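Local coordinates for protein halogenase (Chondromyces crocatus, PDB 3E1T) that probably chlorinates a precursor of chondrochloren, acting as an FAD-dependent halogenase with a Rossmann-type flavin-binding fold, at residues G179-Y193 with E279-S292. Sequence-based numbering, arbitrary orientation.
With FAD (flavin-adenine dinucleotide), chain C.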
loop_
_atom_site.group_PDB
_atom_site.type_symbol
_atom_site.label_atom_id
_atom_site.label_comp_id
_atom_site.label_asym_id
_atom_site.label_seq_id
_atom_site.Cartn_x
_atom_site.Cartn_y
_atom_site.Cartn_z
ATOM N N GLY A 179 -7.486 -3.121 17.369
ATOM C CA GLY A 179 -8.135 -1.815 17.224
ATOM C C GLY A 179 -9.327 -1.848 16.296
ATOM O O GLY A 179 -9.640 -2.901 15.727
ATOM N N GLU A 180 -10.000 -0.705 16.155
ATOM C CA GLU A 180 -11.133 -0.578 15.243
ATOM C C GLU A 180 -10.635 -0.044 13.889
ATOM O O GLU A 180 -9.861 0.899 13.833
ATOM C CB GLU A 180 -12.182 0.379 15.834
ATOM C CG GLU A 180 -13.416 0.590 14.948
ATOM C CD GLU A 180 -14.203 1.861 15.272
ATOM O OE1 GLU A 180 -13.941 2.505 16.318
ATOM O OE2 GLU A 180 -15.086 2.229 14.453
ATOM N N ARG A 181 -11.078 -0.648 12.799
ATOM C CA ARG A 181 -10.730 -0.112 11.485
ATOM C C ARG A 181 -11.694 1.052 11.185
ATOM O O ARG A 181 -12.908 0.916 11.333
ATOM C CB ARG A 181 -10.802 -1.214 10.428
ATOM C CG ARG A 181 -10.664 -0.729 9.017
ATOM C CD ARG A 181 -10.969 -1.836 8.046
ATOM N NE ARG A 181 -9.883 -2.813 8.007
ATOM C CZ ARG A 181 -9.769 -3.761 7.087
ATOM N NH1 ARG A 181 -10.680 -3.877 6.125
ATOM N NH2 ARG A 181 -8.745 -4.593 7.127
ATOM N N VAL A 182 -11.128 2.196 10.818
ATOM C CA VAL A 182 -11.892 3.415 10.533
ATOM C C VAL A 182 -11.667 3.793 9.061
ATOM O O VAL A 182 -10.542 4.004 8.655
ATOM C CB VAL A 182 -11.434 4.574 11.476
ATOM C CG1 VAL A 182 -12.068 5.901 11.094
ATOM C CG2 VAL A 182 -11.776 4.237 12.955
ATOM N N TYR A 183 -12.740 3.830 8.272
ATOM C CA TYR A 183 -12.658 4.150 6.853
ATOM C C TYR A 183 -12.537 5.651 6.585
ATOM O O TYR A 183 -13.168 6.462 7.256
ATOM C CB TYR A 183 -13.851 3.538 6.091
ATOM C CG TYR A 183 -13.872 2.037 6.186
ATOM C CD1 TYR A 183 -13.180 1.256 5.261
ATOM C CD2 TYR A 183 -14.553 1.391 7.222
ATOM C CE1 TYR A 183 -13.177 -0.141 5.349
ATOM C CE2 TYR A 183 -14.558 -0.015 7.316
ATOM C CZ TYR A 183 -13.862 -0.763 6.376
ATOM O OH TYR A 183 -13.853 -2.136 6.444
ATOM N N SER A 184 -11.691 6.001 5.621
ATOM C CA SER A 184 -11.582 7.365 5.116
ATOM C C SER A 184 -12.780 7.704 4.262
ATOM O O SER A 184 -13.150 6.927 3.385
ATOM C CB SER A 184 -10.343 7.505 4.245
ATOM O OG SER A 184 -10.379 8.734 3.517
ATOM N N ARG A 185 -13.362 8.879 4.488
ATOM C CA ARG A 185 -14.454 9.350 3.627
ATOM C C ARG A 185 -13.959 9.986 2.310
ATOM O O ARG A 185 -14.713 10.107 1.342
ATOM C CB ARG A 185 -15.375 10.298 4.401
ATOM C CG ARG A 185 -16.037 9.612 5.577
ATOM C CD ARG A 185 -17.092 10.476 6.270
ATOM N NE ARG A 185 -17.069 10.253 7.720
ATOM C CZ ARG A 185 -17.582 9.195 8.351
ATOM N NH1 ARG A 185 -18.190 8.221 7.676
ATOM N NH2 ARG A 185 -17.483 9.110 9.675
ATOM N N PHE A 186 -12.689 10.366 2.269
ATOM C CA PHE A 186 -12.105 10.960 1.067
ATOM C C PHE A 186 -11.862 9.935 -0.033
ATOM O O PHE A 186 -12.265 10.141 -1.167
ATOM C CB PHE A 186 -10.800 11.689 1.387
ATOM C CG PHE A 186 -10.304 12.554 0.250
ATOM C CD1 PHE A 186 -10.787 13.847 0.089
ATOM C CD2 PHE A 186 -9.383 12.058 -0.672
ATOM C CE1 PHE A 186 -10.348 14.645 -0.975
ATOM C CE2 PHE A 186 -8.940 12.832 -1.741
ATOM C CZ PHE A 186 -9.424 14.138 -1.889
ATOM N N PHE A 187 -11.164 8.848 0.304
ATOM C CA PHE A 187 -10.807 7.822 -0.664
ATOM C C PHE A 187 -11.893 6.749 -0.757
ATOM O O PHE A 187 -11.624 5.556 -0.639
ATOM C CB PHE A 187 -9.436 7.217 -0.314
ATOM C CG PHE A 187 -8.318 8.235 -0.279
ATOM C CD1 PHE A 187 -7.764 8.719 -1.459
ATOM C CD2 PHE A 187 -7.855 8.729 0.925
ATOM C CE1 PHE A 187 -6.749 9.669 -1.436
ATOM C CE2 PHE A 187 -6.830 9.666 0.965
ATOM C CZ PHE A 187 -6.266 10.125 -0.234
ATOM N N GLN A 188 -13.121 7.198 -0.996
ATOM C CA GLN A 188 -14.282 6.322 -1.088
ATOM C C GLN A 188 -14.421 5.861 -2.534
ATOM O O GLN A 188 -15.348 6.259 -3.254
ATOM C CB GLN A 188 -15.525 7.083 -0.627
ATOM C CG GLN A 188 -16.673 6.213 -0.147
ATOM C CD GLN A 188 -17.708 7.022 0.622
ATOM O OE1 GLN A 188 -17.407 7.595 1.676
ATOM N NE2 GLN A 188 -18.925 7.095 0.086
ATOM N N ASN A 189 -13.470 5.024 -2.945
ATOM C CA ASN A 189 -13.305 4.635 -4.333
ATOM C C ASN A 189 -13.376 3.120 -4.461
ATOM O O ASN A 189 -13.182 2.397 -3.476
ATOM C CB ASN A 189 -11.944 5.101 -4.870
ATOM C CG ASN A 189 -11.624 6.556 -4.549
ATOM O OD1 ASN A 189 -10.448 6.922 -4.408
ATOM N ND2 ASN A 189 -12.651 7.396 -4.461
ATOM N N VAL A 190 -13.668 2.653 -5.673
ATOM C CA VAL A 190 -13.586 1.247 -6.011
ATOM C C VAL A 190 -12.658 1.089 -7.215
ATOM O O VAL A 190 -12.711 1.888 -8.157
ATOM C CB VAL A 190 -14.975 0.639 -6.316
ATOM C CG1 VAL A 190 -15.881 0.766 -5.103
ATOM C CG2 VAL A 190 -15.607 1.333 -7.504
ATOM N N ALA A 191 -11.779 0.096 -7.162
ATOM C CA ALA A 191 -10.922 -0.217 -8.310
ATOM C C ALA A 191 -11.480 -1.424 -9.062
ATOM O O ALA A 191 -11.934 -2.395 -8.454
ATOM C CB ALA A 191 -9.509 -0.473 -7.876
ATOM N N LEU A 192 -11.452 -1.341 -10.385
ATOM C CA LEU A 192 -11.925 -2.408 -11.261
ATOM C C LEU A 192 -10.788 -2.681 -12.222
ATOM O O LEU A 192 -10.395 -1.783 -12.960
ATOM C CB LEU A 192 -13.158 -1.933 -12.027
ATOM C CG LEU A 192 -13.838 -2.916 -12.982
ATOM C CD1 LEU A 192 -14.422 -4.111 -12.218
ATOM C CD2 LEU A 192 -14.934 -2.198 -13.733
ATOM N N TYR A 193 -10.235 -3.891 -12.198
ATOM C CA TYR A 193 -8.998 -4.131 -12.932
ATOM C C TYR A 193 -8.886 -5.489 -13.632
ATOM O O TYR A 193 -9.405 -6.494 -13.148
ATOM C CB TYR A 193 -7.778 -3.889 -12.033
ATOM C CG TYR A 193 -7.572 -4.925 -10.958
ATOM C CD1 TYR A 193 -6.761 -6.037 -11.197
ATOM C CD2 TYR A 193 -8.169 -4.793 -9.694
ATOM C CE1 TYR A 193 -6.555 -6.994 -10.224
ATOM C CE2 TYR A 193 -7.973 -5.757 -8.702
ATOM C CZ TYR A 193 -7.154 -6.857 -8.983
ATOM O OH TYR A 193 -6.922 -7.844 -8.050
ATOM N N GLU A 279 -9.222 -12.898 -15.217
ATOM C CA GLU A 279 -10.368 -12.435 -14.462
ATOM C C GLU A 279 -10.294 -10.914 -14.308
ATOM O O GLU A 279 -9.211 -10.325 -14.368
ATOM C CB GLU A 279 -10.394 -13.136 -13.099
ATOM C CG GLU A 279 -11.749 -13.765 -12.737
ATOM C CD GLU A 279 -12.085 -15.007 -13.571
ATOM O OE1 GLU A 279 -11.339 -16.015 -13.489
ATOM O OE2 GLU A 279 -13.105 -14.980 -14.303
ATOM N N ILE A 280 -11.442 -10.268 -14.142
ATOM C CA ILE A 280 -11.416 -8.869 -13.732
ATOM C C ILE A 280 -11.994 -8.725 -12.321
ATOM O O ILE A 280 -13.127 -9.141 -12.053
ATOM C CB ILE A 280 -12.023 -7.873 -14.781
ATOM C CG1 ILE A 280 -13.303 -7.211 -14.282
ATOM C CG2 ILE A 280 -12.130 -8.488 -16.192
ATOM C CD1 ILE A 280 -13.560 -5.899 -14.958
ATOM N N ARG A 281 -11.184 -8.176 -11.419
ATOM C CA ARG A 281 -11.532 -8.134 -9.999
ATOM C C ARG A 281 -12.031 -6.756 -9.575
ATOM O O ARG A 281 -11.800 -5.767 -10.269
ATOM C CB ARG A 281 -10.328 -8.490 -9.122
ATOM C CG ARG A 281 -9.283 -9.455 -9.704
ATOM C CD ARG A 281 -9.749 -10.889 -9.761
ATOM N NE ARG A 281 -8.693 -11.837 -9.388
ATOM C CZ ARG A 281 -7.706 -12.248 -10.182
ATOM N NH1 ARG A 281 -7.581 -11.785 -11.423
ATOM N NH2 ARG A 281 -6.828 -13.127 -9.724
ATOM N N ILE A 282 -12.696 -6.701 -8.423
ATOM C CA ILE A 282 -13.051 -5.437 -7.794
ATOM C C ILE A 282 -12.448 -5.344 -6.380
ATOM O O ILE A 282 -12.385 -6.347 -5.652
ATOM C CB ILE A 282 -14.594 -5.190 -7.775
ATOM C CG1 ILE A 282 -14.893 -3.724 -7.438
ATOM C CG2 ILE A 282 -15.304 -6.136 -6.794
ATOM C CD1 ILE A 282 -16.319 -3.295 -7.643
ATOM N N ARG A 283 -11.979 -4.147 -6.021
ATOM C CA ARG A 283 -11.599 -3.831 -4.655
ATOM C C ARG A 283 -12.319 -2.557 -4.211
ATOM O O ARG A 283 -12.327 -1.554 -4.913
ATOM C CB ARG A 283 -10.085 -3.673 -4.509
ATOM C CG ARG A 283 -9.305 -4.986 -4.464
ATOM C CD ARG A 283 -9.493 -5.752 -3.124
ATOM N NE ARG A 283 -9.098 -4.957 -1.958
ATOM C CZ ARG A 283 -7.841 -4.745 -1.577
ATOM N NH1 ARG A 283 -6.831 -5.283 -2.248
ATOM N NH2 ARG A 283 -7.596 -3.999 -0.509
ATOM N N LYS A 284 -12.903 -2.615 -3.026
ATOM C CA LYS A 284 -13.786 -1.585 -2.531
ATOM C C LYS A 284 -13.437 -1.366 -1.069
ATOM O O LYS A 284 -12.840 -2.244 -0.443
ATOM C CB LYS A 284 -15.216 -2.101 -2.697
ATOM C CG LYS A 284 -16.332 -1.300 -2.095
ATOM C CD LYS A 284 -17.670 -1.776 -2.650
ATOM C CE LYS A 284 -17.865 -3.290 -2.465
ATOM N NZ LYS A 284 -18.132 -3.697 -1.045
ATOM N N ASP A 285 -13.788 -0.204 -0.525
ATOM C CA ASP A 285 -13.598 0.067 0.899
ATOM C C ASP A 285 -12.175 -0.302 1.329
ATOM O O ASP A 285 -11.979 -0.915 2.380
ATOM C CB ASP A 285 -14.645 -0.712 1.744
ATOM C CG ASP A 285 -16.071 -0.254 1.487
ATOM O OD1 ASP A 285 -16.298 0.969 1.420
ATOM O OD2 ASP A 285 -16.973 -1.117 1.348
ATOM N N TYR A 286 -11.188 0.071 0.505
ATOM C CA TYR A 286 -9.792 -0.235 0.780
ATOM C C TYR A 286 -9.053 0.837 1.571
ATOM O O TYR A 286 -7.933 0.586 2.029
ATOM C CB TYR A 286 -9.034 -0.517 -0.528
ATOM C CG TYR A 286 -9.089 0.610 -1.560
ATOM C CD1 TYR A 286 -8.479 1.850 -1.322
ATOM C CD2 TYR A 286 -9.736 0.421 -2.780
ATOM C CE1 TYR A 286 -8.529 2.885 -2.285
ATOM C CE2 TYR A 286 -9.787 1.440 -3.747
ATOM C CZ TYR A 286 -9.190 2.660 -3.493
ATOM O OH TYR A 286 -9.232 3.645 -4.465
ATOM N N SER A 287 -9.643 2.020 1.737
ATOM C CA SER A 287 -8.930 3.106 2.441
ATOM C C SER A 287 -9.364 3.219 3.902
ATOM O O SER A 287 -10.522 3.478 4.175
ATOM C CB SER A 287 -9.113 4.455 1.750
ATOM O OG SER A 287 -8.219 5.421 2.319
ATOM N N TYR A 288 -8.432 3.024 4.828
ATOM C CA TYR A 288 -8.774 2.941 6.260
ATOM C C TYR A 288 -7.524 3.018 7.110
ATOM O O TYR A 288 -6.413 2.864 6.610
ATOM C CB TYR A 288 -9.529 1.633 6.586
ATOM C CG TYR A 288 -8.826 0.402 6.082
ATOM C CD1 TYR A 288 -7.699 -0.089 6.728
ATOM C CD2 TYR A 288 -9.280 -0.265 4.935
ATOM C CE1 TYR A 288 -7.028 -1.212 6.254
ATOM C CE2 TYR A 288 -8.613 -1.393 4.453
ATOM C CZ TYR A 288 -7.480 -1.849 5.121
ATOM O OH TYR A 288 -6.800 -2.948 4.655
ATOM N N CYS A 289 -7.725 3.249 8.399
ATOM C CA CYS A 289 -6.652 3.199 9.374
ATOM C C CYS A 289 -7.250 2.604 10.642
ATOM O O CYS A 289 -8.431 2.785 10.926
ATOM C CB CYS A 289 -6.081 4.593 9.637
ATOM S SG CYS A 289 -4.559 4.654 10.643
ATOM N N ASN A 290 -6.432 1.877 11.395
ATOM C CA ASN A 290 -6.863 1.327 12.670
ATOM C C ASN A 290 -6.610 2.280 13.831
ATOM O O ASN A 290 -5.659 3.064 13.798
ATOM C CB ASN A 290 -6.199 -0.033 12.899
ATOM C CG ASN A 290 -7.020 -1.179 12.328
ATOM O OD1 ASN A 290 -7.777 -1.817 13.051
ATOM N ND2 ASN A 290 -6.897 -1.427 11.013
ATOM N N THR A 291 -7.465 2.223 14.856
ATOM C CA THR A 291 -7.301 3.066 16.057
ATOM C C THR A 291 -6.054 2.725 16.862
ATOM O O THR A 291 -5.591 3.530 17.681
ATOM C CB THR A 291 -8.536 3.018 16.999
ATOM O OG1 THR A 291 -8.881 1.656 17.264
ATOM C CG2 THR A 291 -9.736 3.712 16.345
ATOM N N SER A 292 -5.507 1.536 16.621
ATOM C CA SER A 292 -4.281 1.091 17.280
ATOM C C SER A 292 -3.577 0.079 16.398
ATOM O O SER A 292 -4.241 -0.694 15.704
ATOM C CB SER A 292 -4.599 0.448 18.638
ATOM O OG SER A 292 -3.394 0.155 19.352
HETATM P PA FAD C . -1.211 -9.012 1.423
HETATM O O1A FAD C . -0.338 -8.785 0.217
HETATM O O2A FAD C . -2.675 -8.887 1.177
HETATM O O5B FAD C . -0.906 -10.506 1.957
HETATM C C5B FAD C . -1.527 -11.015 3.127
HETATM C C4B FAD C . -1.446 -12.544 3.121
HETATM O O4B FAD C . -2.155 -13.092 4.214
HETATM C C3B FAD C . -2.078 -13.124 1.860
HETATM O O3B FAD C . -1.119 -13.949 1.237
HETATM C C2B FAD C . -3.248 -13.954 2.347
HETATM O O2B FAD C . -3.329 -15.149 1.622
HETATM C C1B FAD C . -2.886 -14.218 3.796
HETATM N N9A FAD C . -4.026 -14.401 4.713
HETATM C C8A FAD C . -5.239 -13.760 4.727
HETATM N N7A FAD C . -5.953 -14.244 5.770
HETATM C C5A FAD C . -5.213 -15.169 6.428
HETATM C C6A FAD C . -5.448 -15.981 7.548
HETATM N N6A FAD C . -6.650 -16.034 8.135
HETATM N N1A FAD C . -4.457 -16.837 7.969
HETATM C C2A FAD C . -3.267 -16.933 7.295
HETATM N N3A FAD C . -3.053 -16.139 6.188
HETATM C C4A FAD C . -4.001 -15.271 5.768
HETATM N N1 FAD C . 0.703 -1.384 -3.678
HETATM C C2 FAD C . 1.879 -1.106 -4.318
HETATM O O2 FAD C . 2.917 -1.138 -3.661
HETATM N N3 FAD C . 1.864 -0.784 -5.663
HETATM C C4 FAD C . 0.669 -0.755 -6.375
HETATM O O4 FAD C . 0.654 -0.490 -7.579
HETATM C C4X FAD C . -0.525 -1.024 -5.719
HETATM N N5 FAD C . -1.733 -1.006 -6.391
HETATM C C5X FAD C . -2.904 -1.289 -5.714
HETATM C C6 FAD C . -4.133 -1.263 -6.381
HETATM C C7 FAD C . -5.317 -1.549 -5.683
HETATM C C7M FAD C . -6.638 -1.301 -6.356
HETATM C C8 FAD C . -5.275 -1.857 -4.318
HETATM C C8M FAD C . -6.534 -1.969 -3.488
HETATM C C9 FAD C . -4.048 -1.891 -3.665
HETATM C C9A FAD C . -2.861 -1.606 -4.351
HETATM N N10 FAD C . -1.656 -1.653 -3.677
HETATM C C10 FAD C . -0.491 -1.354 -4.353
HETATM C "C1'" FAD C . -1.592 -2.107 -2.229
HETATM C "C2'" FAD C . -1.077 -3.539 -2.040
HETATM O "O2'" FAD C . -2.015 -4.418 -2.625
HETATM C "C3'" FAD C . -0.933 -3.881 -0.549
HETATM O "O3'" FAD C . -0.525 -2.750 0.189
HETATM C "C4'" FAD C . 0.089 -4.973 -0.232
HETATM O "O4'" FAD C . -0.294 -6.173 -0.865
HETATM C "C5'" FAD C . 0.142 -5.191 1.280
HETATM O "O5'" FAD C . 0.816 -6.387 1.560
HETATM P P FAD C . 0.498 -7.232 2.888
HETATM O O1P FAD C . 1.679 -8.132 3.185
HETATM O O2P FAD C . 0.243 -6.320 4.046
HETATM O O3P FAD C . -0.865 -7.991 2.591
HETATM O O HOH W 1 -9.591 -3.962 13.198
HETATM O O HOH W 2 -7.705 -4.074 9.789
HETATM O O HOH W 3 -12.857 3.885 2.428
HETATM O O HOH W 4 -11.965 2.627 -0.622
HETATM O O HOH W 5 -14.630 2.193 -1.404
HETATM O O HOH W 6 -7.431 -9.044 -12.280
#
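Val182 and Cys289 exchange backbone hydrogen bonds in one of two antiparallel ladders that join residues 179-193 to 279-292, and beside them Glu180 N donates to the side-chain oxygen Thr291 OG1 at 2.8 Å; in the other ladder, Ala191 pairs with Arg283 and Tyr193 with Arg281. Between the ladders regular pairing lapses, though Ser184 N still donates to Ser287 O.

The Arg181 guanidinium lies flat on the Tyr288 ring, planes 4° apart and CZ 3.7 Å from the ring centroid, a cation-pi stack that CD extends over the same face. With CG placed between backbone N and carbonyl carbon (chi1 52°), the Tyr288 ring lies beneath the arginine chain, while its OH bonds to Asp303 O. Arg181 NH2 is hydrogen-bonded to Asn170 O and to water 2. Replacing Tyr288 by an alanine would strip the guanidinium of its aromatic platform and is likely to let it turn more freely.

Apolar contacts are tight at Leu192 CD1 and Ile280 CD1, 3.4 Å apart. Tyr193 OH lies 3.3 Å from Arg281 CG, on the aliphatic part of that chain.

Toward the flavin, Ala191 CB meets C7M of FAD at 3.4 Å, and the Arg283 guanidinium presents a face to C8M, so the second ladder borders the dimethylbenzene end of the isoalloxazine.

Strand 288-290 also pairs with strand 306-307, helix 340-368 packs against Cys289 and Phe187, and helix 248-257 against Leu192 and Ile280.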